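Local structure of endo-N-acetyl-beta-D-glucosaminidase (Hypocrea jecorina, 4AC1) at residues 5-10 with 34-39; 11-16 with 58-63; 41-46 with 80-85. The protein hydrolyses N-linked glycans between the two core N-acetylglucosamines, a family 18 glycoside hydrolase activity held responsible for deglycosylating the fungus's own cellulases. All blocks are in the same frame, centred on the assembly; numbering follows the deposited sequence.

Contact 1. Residues 5-10 with 34-39; sequences LIVYFQ and THLIVC
Ile37 packs against Ile6 and against Tyr8, its partner in the parallel bridge, and here the contact is tightest. Its CG1 stands anti to the carbonyl carbon and CD1 extends beyond it (chi2 -178°). Ile37 CD1 reaches Ile6 CG2 at 3.5 Å, closer than usual van der Waals contact. Ile37 CD1 also lies over one face of the Tyr8 ring, 4.1 Å from the centroid and nearer the rim than the centre, a CH-pi contact. CG2 of Ile37 meets Tyr8 CE2 alongside at 3.8 Å. In the plane of the same ring, Cys39 SG sits at the edge, 3.9 Å from Tyr8 CD2, a sulfur-aromatic contact. The other surface of the sheet packs more loosely: Val7 CG1 and Leu36 CD2 are 4.2 Å apart, and Phe9 meets Leu36 mainly through CB.

A parallel ladder runs between the two surfaces, with the Ile37 N to Val7 O bond nearly straight (176°). At its start Leu5 O takes two donors, Thr34 N and His35 N, while Leu5 N gives to Thr34 OG1 at 2.9 Å. Thr34 OG1 also shares a 2.7 Å hydrogen bond with His35 ND1. Thr34 and, at the other end, Gln10 are partly exposed, whereas the residues between them are buried.

The strands belong to a beta-alpha-beta unit of the family 18 barrel, with helix 24-27 between them. Tyr8 OH bonds Asp123 and His35 meets Trp185 edge-to-face, which puts the tight side in the barrel interior; Leu5 and Val7 pack outward on helix 270-279, and strands 251-255 and 77-83 flank the pair.

Contact 2. Residues 11-16 with 58-63; sequences TTHDSS and DPHFYT. With NAG (2-acetamido-2-deoxy-beta-D-glucopyranose), chain C.
His13 and His60 reach toward each other tip to tip and overlap as an offset stack, the dominant interaction here. Their centroids are 3.6 Å apart and their planes differ by 12°. Each ring presents a rim atom to the other's face, with His13 CE1 3.2 Å from His60 NE2. His13 gets there with CG anti to its carbonyl carbon (chi1 -68°), His60 with CG anti to its backbone N.

Polar contacts lie at the rims. Thr12 OG1 lies in the plane of the His13 ring and shares a hydrogen bond of 2.7 Å with His13 ND1, which restrains the ring's rotation. Also in that plane is His60 O, 3.0 Å from His13 NE2. On the opposing segment, Asp58 OD1 accepts from His60 N at 2.9 Å, an Asx turn that orders the backbone bearing the stacked ring.

Van der Waals and carbohydrate packing completes the account. Thr12 OG1 approaches the edge of Phe61 at CE1 (3.7 Å). Tyr62 turns elsewhere, with Pro59 CA over the centre of one ring face and NAG C4 over the rim of the other; this sugar belongs to the glycan on Asn66, and NAG C6 is 3.7 Å from Tyr62 CD2.

With two imidazoles face to face at this spacing, two protonated rings would probably repel each other, so at least one of them is likely to be neutral where the 11-16 loop meets the start of helix 62-73.

Contact 3. Residues 41-46 with 80-85; sequences FHINQG and GMVGGA
Phe41 lies against the backbone of strand 77-83, and its side chain can be followed along that strand. Phe41 CB is 3.4 Å from Met81 O and also faces the side chain of Val82, its partner in the parallel bridge. With CG anti to the carbonyl carbon (chi1 -72°), the ring starts out still close to Met81 O. Phe41 CD2 comes to 3.3 Å from Met81 O, which lies in the ring plane, at its edge. Farther out, Phe41 CE2 reaches Gly80 CA at 4.0 Å, where a beta carbon would crowd the ring. An alanine here would probably leave a gap beside Gly80 and take away packing on Val49 and Leu51, while the backbone pairing could persist.

That pairing consists of two bonds. Phe41 N gives to Met81 O at 2.9 Å, in the carbonyl plane, and Phe41 O accepts from Gly83 N at 3.0 Å, close to the line of its C=O. Beyond it the strands diverge: Ile43 CG1 still touches Val82 CG2 at 4.0 Å, crossing it at a slant. His42 is joined to the other strand through water, which is bound at the ring edge 2.6 Å from His42 ND1 and donates to Gly83 O at 2.9 Å.

Gly83 has backbone angles (phi 109°, psi -120°) that call for glycine. The chemistry thus divides the contact: an aromatic edge and direct backbone hydrogen bonds secure its buried part, whereas a water links the His42 imidazole to Gly83 O where the strands diverge, near the zinc-binding His50.

Contacts 1 and 3 are successive steps round one barrel sheet, sharing strand 35-42, with centres 16 Å apart. They touch directly: Val38 O and Met81 N are 2.9 Å apart, a probable hydrogen bond, and Ile37 CG2 packs on Met81 CB at 3.5 Å. Strand 77-83 of contact 3 pairs with strand 121-125, which leads into a family 18 DxDxE motif and so probably the active-site acids; Tyr8 of contact 1 reaches it through the barrel interior. Between nearest side-chain atoms, Met81 is about 3 Å and Tyr8 about 5 Å from Asp125. Contact 2 continues from Gln10 but sits apart, its nearest atoms about 7 Å from contact 3. Its sugar is a surface glycan, not substrate.

Contact 1. Residues 5-10 with 34-39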
loop_
_atom_site.group_PDB
_atom_site.type_symbol
_atom_site.label_atom_id
_atom_site.label_comp_id
_atom_site.label_asym_id
_atom_site.label_seq_id
_atom_site.Cartn_x
_atom_site.Cartn_y
_atom_site.Cartn_z
ATOM N N LEU A 5 -2.932 0.133 -10.609
ATOM C CA LEU A 5 -1.750 0.973 -10.518
ATOM C C LEU A 5 -1.902 1.799 -9.265
ATOM O O LEU A 5 -2.803 2.644 -9.168
ATOM C CB LEU A 5 -1.585 1.884 -11.741
ATOM C CG LEU A 5 -0.395 2.857 -11.686
ATOM C CD1 LEU A 5 0.948 2.121 -11.496
ATOM C CD2 LEU A 5 -0.347 3.756 -12.916
ATOM N N ILE A 6 -1.024 1.542 -8.305
ATOM C CA ILE A 6 -1.163 2.040 -6.949
ATOM C C ILE A 6 0.053 2.878 -6.613
ATOM O O ILE A 6 1.176 2.458 -6.867
ATOM C CB ILE A 6 -1.214 0.852 -5.978
ATOM C CG1 ILE A 6 -2.441 -0.025 -6.272
ATOM C CG2 ILE A 6 -1.190 1.314 -4.511
ATOM C CD1 ILE A 6 -2.178 -1.504 -6.156
ATOM N N VAL A 7 -0.162 4.066 -6.069
ATOM C CA VAL A 7 0.935 4.953 -5.665
ATOM C C VAL A 7 0.792 5.291 -4.184
ATOM O O VAL A 7 -0.275 5.765 -3.740
ATOM C CB VAL A 7 0.937 6.257 -6.483
ATOM C CG1 VAL A 7 1.896 7.299 -5.863
ATOM C CG2 VAL A 7 1.290 5.970 -7.935
ATOM N N TYR A 8 1.848 5.017 -3.419
ATOM C CA TYR A 8 1.946 5.462 -2.036
ATOM C C TYR A 8 2.400 6.913 -1.976
ATOM O O TYR A 8 3.347 7.313 -2.676
ATOM C CB TYR A 8 2.942 4.605 -1.268
ATOM C CG TYR A 8 2.468 3.211 -0.884
ATOM C CD1 TYR A 8 2.645 2.113 -1.730
ATOM C CD2 TYR A 8 1.851 2.991 0.348
ATOM C CE1 TYR A 8 2.203 0.841 -1.359
ATOM C CE2 TYR A 8 1.421 1.724 0.733
ATOM C CZ TYR A 8 1.603 0.657 -0.128
ATOM O OH TYR A 8 1.192 -0.608 0.237
ATOM N N PHE A 9 1.720 7.688 -1.130
ATOM C CA PHE A 9 1.920 9.130 -1.006
ATOM C C PHE A 9 2.216 9.415 0.469
ATOM O O PHE A 9 1.289 9.616 1.269
ATOM C CB PHE A 9 0.636 9.832 -1.480
ATOM C CG PHE A 9 0.736 11.338 -1.584
ATOM C CD1 PHE A 9 1.309 11.947 -2.698
ATOM C CD2 PHE A 9 0.206 12.145 -0.583
ATOM C CE1 PHE A 9 1.383 13.346 -2.786
ATOM C CE2 PHE A 9 0.272 13.532 -0.661
ATOM C CZ PHE A 9 0.860 14.134 -1.766
ATOM N N GLN A 10 3.500 9.339 0.843
ATOM C CA GLN A 10 3.940 9.555 2.233
ATOM C C GLN A 10 4.496 10.958 2.447
ATOM O O GLN A 10 4.138 11.640 3.412
ATOM C CB GLN A 10 4.973 8.526 2.695
ATOM C CG GLN A 10 5.171 8.595 4.205
ATOM C CD GLN A 10 6.295 7.733 4.709
ATOM O OE1 GLN A 10 7.471 8.036 4.502
ATOM N NE2 GLN A 10 5.947 6.667 5.393
ATOM N N THR A 34 -5.249 3.695 -10.347
ATOM C CA THR A 34 -6.460 3.133 -9.750
ATOM C C THR A 34 -6.580 3.425 -8.255
ATOM O O THR A 34 -7.687 3.536 -7.751
ATOM C CB THR A 34 -6.585 1.633 -10.018
ATOM O OG1 THR A 34 -5.451 0.963 -9.466
ATOM C CG2 THR A 34 -6.653 1.355 -11.513
ATOM N N HIS A 35 -5.449 3.547 -7.553
ATOM C CA HIS A 35 -5.451 3.716 -6.103
ATOM C C HIS A 35 -4.365 4.671 -5.663
ATOM O O HIS A 35 -3.226 4.555 -6.130
ATOM C CB HIS A 35 -5.217 2.361 -5.416
ATOM C CG HIS A 35 -6.264 1.351 -5.737
ATOM N ND1 HIS A 35 -6.249 0.614 -6.902
ATOM C CD2 HIS A 35 -7.399 1.013 -5.084
ATOM C CE1 HIS A 35 -7.324 -0.153 -6.943
ATOM N NE2 HIS A 35 -8.040 0.078 -5.855
ATOM N N LEU A 36 -4.693 5.562 -4.729
ATOM C CA LEU A 36 -3.732 6.460 -4.111
ATOM C C LEU A 36 -3.774 6.136 -2.620
ATOM O O LEU A 36 -4.862 6.215 -2.011
ATOM C CB LEU A 36 -4.110 7.926 -4.374
ATOM C CG LEU A 36 -3.151 9.066 -3.977
ATOM C CD1 LEU A 36 -3.062 9.294 -2.468
ATOM C CD2 LEU A 36 -1.748 8.925 -4.599
ATOM N N ILE A 37 -2.629 5.767 -2.039
ATOM C CA ILE A 37 -2.561 5.373 -0.633
ATOM C C ILE A 37 -1.863 6.469 0.183
ATOM O O ILE A 37 -0.644 6.660 0.082
ATOM C CB ILE A 37 -1.880 3.983 -0.435
ATOM C CG1 ILE A 37 -2.587 2.915 -1.288
ATOM C CG2 ILE A 37 -1.908 3.593 1.050
ATOM C CD1 ILE A 37 -2.030 1.504 -1.146
ATOM N N VAL A 38 -2.664 7.203 0.957
ATOM C CA VAL A 38 -2.174 8.258 1.851
ATOM C C VAL A 38 -1.565 7.578 3.076
ATOM O O VAL A 38 -2.196 6.722 3.697
ATOM C CB VAL A 38 -3.313 9.213 2.266
ATOM C CG1 VAL A 38 -2.831 10.252 3.294
ATOM C CG2 VAL A 38 -3.874 9.908 1.025
ATOM N N CYS A 39 -0.344 7.967 3.423
ATOM C CA CYS A 39 0.410 7.264 4.456
ATOM C C CYS A 39 1.488 8.177 5.056
ATOM O O CYS A 39 1.744 9.242 4.505
ATOM C CB CYS A 39 1.042 5.991 3.871
ATOM S SG CYS A 39 2.209 6.244 2.502
#

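Contact 2. Residues 11-16 with 58-63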
loop_
_atom_site.group_PDB
_atom_site.type_symbol
_atom_site.label_atom_id
_atom_site.label_comp_id
_atom_site.label_asym_id
_atom_site.label_seq_id
_atom_site.Cartn_x
_atom_site.Cartn_y
_atom_site.Cartn_z
ATOM N N THR A 11 5.384 11.369 1.544
ATOM C CA THR A 11 5.965 12.709 1.561
ATOM C C THR A 11 4.943 13.642 0.936
ATOM O O THR A 11 4.651 13.553 -0.267
ATOM C CB THR A 11 7.291 12.748 0.797
ATOM O OG1 THR A 11 8.192 11.815 1.392
ATOM C CG2 THR A 11 7.930 14.141 0.853
ATOM N N THR A 12 4.407 14.536 1.769
ATOM C CA THR A 12 3.236 15.340 1.430
ATOM C C THR A 12 3.575 16.809 1.188
ATOM O O THR A 12 2.765 17.555 0.638
ATOM C CB THR A 12 2.171 15.270 2.559
ATOM O OG1 THR A 12 2.761 15.733 3.783
ATOM C CG2 THR A 12 1.653 13.835 2.748
ATOM N N HIS A 13 4.774 17.198 1.622
ATOM C CA HIS A 13 5.256 18.578 1.542
ATOM C C HIS A 13 6.700 18.559 1.079
ATOM O O HIS A 13 7.444 17.627 1.381
ATOM C CB HIS A 13 5.176 19.263 2.916
ATOM C CG HIS A 13 3.777 19.500 3.393
ATOM N ND1 HIS A 13 2.913 18.471 3.700
ATOM C CD2 HIS A 13 3.095 20.647 3.630
ATOM C CE1 HIS A 13 1.754 18.974 4.091
ATOM N NE2 HIS A 13 1.837 20.292 4.053
ATOM N N ASP A 14 7.094 19.599 0.352
ATOM C CA ASP A 14 8.451 19.678 -0.183
ATOM C C ASP A 14 9.423 20.278 0.835
ATOM O O ASP A 14 9.028 20.591 1.965
ATOM C CB ASP A 14 8.466 20.443 -1.514
ATOM C CG ASP A 14 8.122 21.918 -1.359
ATOM O OD1 ASP A 14 8.220 22.455 -0.237
ATOM O OD2 ASP A 14 7.759 22.550 -2.376
ATOM N N SER A 15 10.684 20.439 0.430
ATOM C CA SER A 15 11.739 20.947 1.317
ATOM C C SER A 15 11.464 22.349 1.875
ATOM O O SER A 15 12.055 22.744 2.891
ATOM C CB SER A 15 13.092 20.922 0.608
ATOM O OG SER A 15 13.155 21.930 -0.382
ATOM N N SER A 16 10.578 23.092 1.209
ATOM C CA SER A 16 10.160 24.423 1.659
ATOM C C SER A 16 8.854 24.374 2.453
ATOM O O SER A 16 8.222 25.408 2.692
ATOM C CB SER A 16 10.011 25.384 0.473
ATOM O OG SER A 16 11.197 25.450 -0.302
ATOM N N ASP A 58 -5.044 18.173 11.255
ATOM C CA ASP A 58 -4.191 19.360 11.367
ATOM C C ASP A 58 -4.233 20.191 10.079
ATOM O O ASP A 58 -4.373 19.637 8.980
ATOM C CB ASP A 58 -2.758 18.934 11.670
ATOM C CG ASP A 58 -1.878 20.081 12.126
ATOM O OD1 ASP A 58 -1.297 20.760 11.263
ATOM O OD2 ASP A 58 -1.747 20.295 13.343
ATOM N N PRO A 59 -4.128 21.533 10.207
ATOM C CA PRO A 59 -4.017 22.408 9.028
ATOM C C PRO A 59 -2.941 21.970 8.024
ATOM O O PRO A 59 -3.090 22.223 6.825
ATOM C CB PRO A 59 -3.679 23.769 9.644
ATOM C CG PRO A 59 -4.382 23.732 10.960
ATOM C CD PRO A 59 -4.291 22.314 11.451
ATOM N N HIS A 60 -1.895 21.299 8.507
ATOM C CA HIS A 60 -0.853 20.726 7.645
ATOM C C HIS A 60 -1.422 19.932 6.463
ATOM O O HIS A 60 -0.837 19.927 5.368
ATOM C CB HIS A 60 0.102 19.846 8.470
ATOM C CG HIS A 60 1.430 19.596 7.816
ATOM N ND1 HIS A 60 2.367 20.589 7.624
ATOM C CD2 HIS A 60 1.995 18.456 7.351
ATOM C CE1 HIS A 60 3.440 20.077 7.046
ATOM N NE2 HIS A 60 3.241 18.783 6.871
ATOM N N PHE A 61 -2.580 19.307 6.672
ATOM C CA PHE A 61 -3.176 18.435 5.664
ATOM C C PHE A 61 -4.428 18.966 4.965
ATOM O O PHE A 61 -5.114 18.210 4.277
ATOM C CB PHE A 61 -3.437 17.052 6.271
ATOM C CG PHE A 61 -2.191 16.363 6.741
ATOM C CD1 PHE A 61 -1.158 16.065 5.850
ATOM C CD2 PHE A 61 -2.034 16.028 8.085
ATOM C CE1 PHE A 61 0.002 15.439 6.294
ATOM C CE2 PHE A 61 -0.876 15.407 8.531
ATOM C CZ PHE A 61 0.138 15.098 7.635
ATOM N N TYR A 62 -4.714 20.265 5.084
ATOM C CA TYR A 62 -5.878 20.828 4.396
ATOM C C TYR A 62 -5.831 20.616 2.881
ATOM O O TYR A 62 -6.839 20.266 2.271
ATOM C CB TYR A 62 -6.041 22.325 4.681
ATOM C CG TYR A 62 -6.531 22.675 6.073
ATOM C CD1 TYR A 62 -7.194 21.736 6.872
ATOM C CD2 TYR A 62 -6.339 23.962 6.589
ATOM C CE1 TYR A 62 -7.645 22.065 8.150
ATOM C CE2 TYR A 62 -6.800 24.305 7.864
ATOM C CZ TYR A 62 -7.445 23.348 8.635
ATOM O OH TYR A 62 -7.894 23.675 9.899
ATOM N N THR A 63 -4.663 20.860 2.283
ATOM C CA THR A 63 -4.506 20.734 0.833
ATOM C C THR A 63 -4.701 19.268 0.447
ATOM O O THR A 63 -5.446 18.952 -0.459
ATOM C CB THR A 63 -3.121 21.250 0.340
ATOM O OG1 THR A 63 -2.903 22.603 0.787
ATOM C CG2 THR A 63 -3.024 21.190 -1.185
HETATM C C1 NAG C . -10.116 22.042 2.741
HETATM C C2 NAG C . -10.593 21.221 3.942
HETATM C C3 NAG C . -11.397 22.100 4.897
HETATM C C4 NAG C . -10.540 23.292 5.307
HETATM C C5 NAG C . -10.045 24.022 4.057
HETATM C C6 NAG C . -9.072 25.135 4.414
HETATM C C7 NAG C . -11.012 18.834 3.922
HETATM C C8 NAG C . -11.858 17.718 3.401
HETATM N N2 NAG C . -11.346 20.061 3.511
HETATM O O3 NAG C . -11.781 21.341 6.022
HETATM O O4 NAG C . -11.276 24.191 6.114
HETATM O O5 NAG C . -9.350 23.131 3.191
HETATM O O6 NAG C . -8.976 26.010 3.310
HETATM O O7 NAG C . -10.067 18.606 4.675
#

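Contact 3. Residues 41-46 with 80-85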
loop_
_atom_site.group_PDB
_atom_site.type_symbol
_atom_site.label_atom_id
_atom_site.label_comp_id
_atom_site.label_asym_id
_atom_site.label_seq_id
_atom_site.Cartn_x
_atom_site.Cartn_y
_atom_site.Cartn_z
ATOM N N PHE A 41 -0.130 6.461 8.449
ATOM C CA PHE A 41 -0.842 6.621 9.714
ATOM C C PHE A 41 -0.102 5.853 10.812
ATOM O O PHE A 41 0.487 4.793 10.564
ATOM C CB PHE A 41 -2.300 6.161 9.592
ATOM C CG PHE A 41 -3.171 7.097 8.784
ATOM C CD1 PHE A 41 -3.842 8.149 9.400
ATOM C CD2 PHE A 41 -3.318 6.928 7.410
ATOM C CE1 PHE A 41 -4.659 9.013 8.664
ATOM C CE2 PHE A 41 -4.130 7.791 6.665
ATOM C CZ PHE A 41 -4.800 8.835 7.294
ATOM N N HIS A 42 -0.116 6.432 12.010
ATOM C CA HIS A 42 0.566 5.900 13.189
ATOM C C HIS A 42 -0.388 5.876 14.372
ATOM O O HIS A 42 -1.006 6.899 14.704
ATOM C CB HIS A 42 1.750 6.789 13.568
ATOM C CG HIS A 42 2.731 6.995 12.463
ATOM N ND1 HIS A 42 3.395 5.947 11.864
ATOM C CD2 HIS A 42 3.184 8.121 11.863
ATOM C CE1 HIS A 42 4.198 6.417 10.927
ATOM N NE2 HIS A 42 4.092 7.732 10.908
ATOM N N ILE A 43 -0.521 4.703 14.983
ATOM C CA ILE A 43 -1.256 4.546 16.235
ATOM C C ILE A 43 -0.252 4.728 17.372
ATOM O O ILE A 43 0.773 4.037 17.433
ATOM C CB ILE A 43 -1.938 3.151 16.337
ATOM C CG1 ILE A 43 -2.762 2.828 15.079
ATOM C CG2 ILE A 43 -2.758 3.022 17.636
ATOM C CD1 ILE A 43 -3.972 3.682 14.868
ATOM N N ASN A 44 -0.534 5.673 18.261
ATOM C CA ASN A 44 0.395 6.037 19.330
ATOM C C ASN A 44 -0.162 5.707 20.700
ATOM O O ASN A 44 -1.214 6.226 21.070
ATOM C CB ASN A 44 0.688 7.534 19.252
ATOM C CG ASN A 44 1.258 7.943 17.906
ATOM O OD1 ASN A 44 0.652 8.725 17.171
ATOM N ND2 ASN A 44 2.413 7.384 17.558
ATOM N N GLN A 45 0.529 4.845 21.449
ATOM C CA GLN A 45 0.140 4.566 22.830
ATOM C C GLN A 45 -0.009 5.888 23.590
ATOM O O GLN A 45 0.879 6.738 23.547
ATOM C CB GLN A 45 1.167 3.670 23.535
ATOM C CG GLN A 45 0.841 3.436 25.019
ATOM C CD GLN A 45 1.920 2.695 25.784
ATOM O OE1 GLN A 45 1.638 1.700 26.447
ATOM N NE2 GLN A 45 3.151 3.195 25.722
ATOM N N GLY A 46 -1.149 6.066 24.249
ATOM C CA GLY A 46 -1.393 7.276 25.031
ATOM C C GLY A 46 -1.633 8.540 24.216
ATOM O O GLY A 46 -1.799 9.620 24.789
ATOM N N GLY A 80 -5.956 4.719 2.956
ATOM C CA GLY A 80 -4.872 5.015 3.879
ATOM C C GLY A 80 -3.987 3.790 4.030
ATOM O O GLY A 80 -4.388 2.676 3.641
ATOM N N MET A 81 -2.791 3.995 4.585
ATOM C CA MET A 81 -1.975 2.902 5.101
ATOM C C MET A 81 -1.591 3.266 6.513
ATOM O O MET A 81 -1.262 4.426 6.799
ATOM C CB MET A 81 -0.736 2.661 4.248
ATOM C CG MET A 81 0.232 1.643 4.824
ATOM S SD MET A 81 1.568 2.381 5.819
ATOM C CE MET A 81 2.738 2.771 4.508
ATOM N N VAL A 82 -1.680 2.278 7.391
ATOM C CA VAL A 82 -1.210 2.390 8.768
ATOM C C VAL A 82 -0.018 1.445 8.960
ATOM O O VAL A 82 0.000 0.321 8.425
ATOM C CB VAL A 82 -2.363 2.103 9.787
ATOM C CG1 VAL A 82 -2.965 0.726 9.576
ATOM C CG2 VAL A 82 -1.908 2.288 11.240
ATOM N N GLY A 83 0.976 1.919 9.710
ATOM C CA GLY A 83 2.180 1.142 9.987
ATOM C C GLY A 83 3.397 1.674 9.272
ATOM O O GLY A 83 3.772 2.840 9.459
ATOM N N GLY A 84 3.996 0.836 8.431
ATOM C CA GLY A 84 5.249 1.163 7.766
ATOM C C GLY A 84 6.419 1.110 8.730
ATOM O O GLY A 84 6.401 0.371 9.719
ATOM N N ALA A 85 7.430 1.926 8.447
ATOM C CA ALA A 85 8.713 1.877 9.155
ATOM C C ALA A 85 8.644 2.192 10.657
ATOM O O ALA A 85 9.355 1.578 11.447
ATOM C CB ALA A 85 9.724 2.799 8.471
HETATM O O HOH W 1 3.243 3.354 12.288
#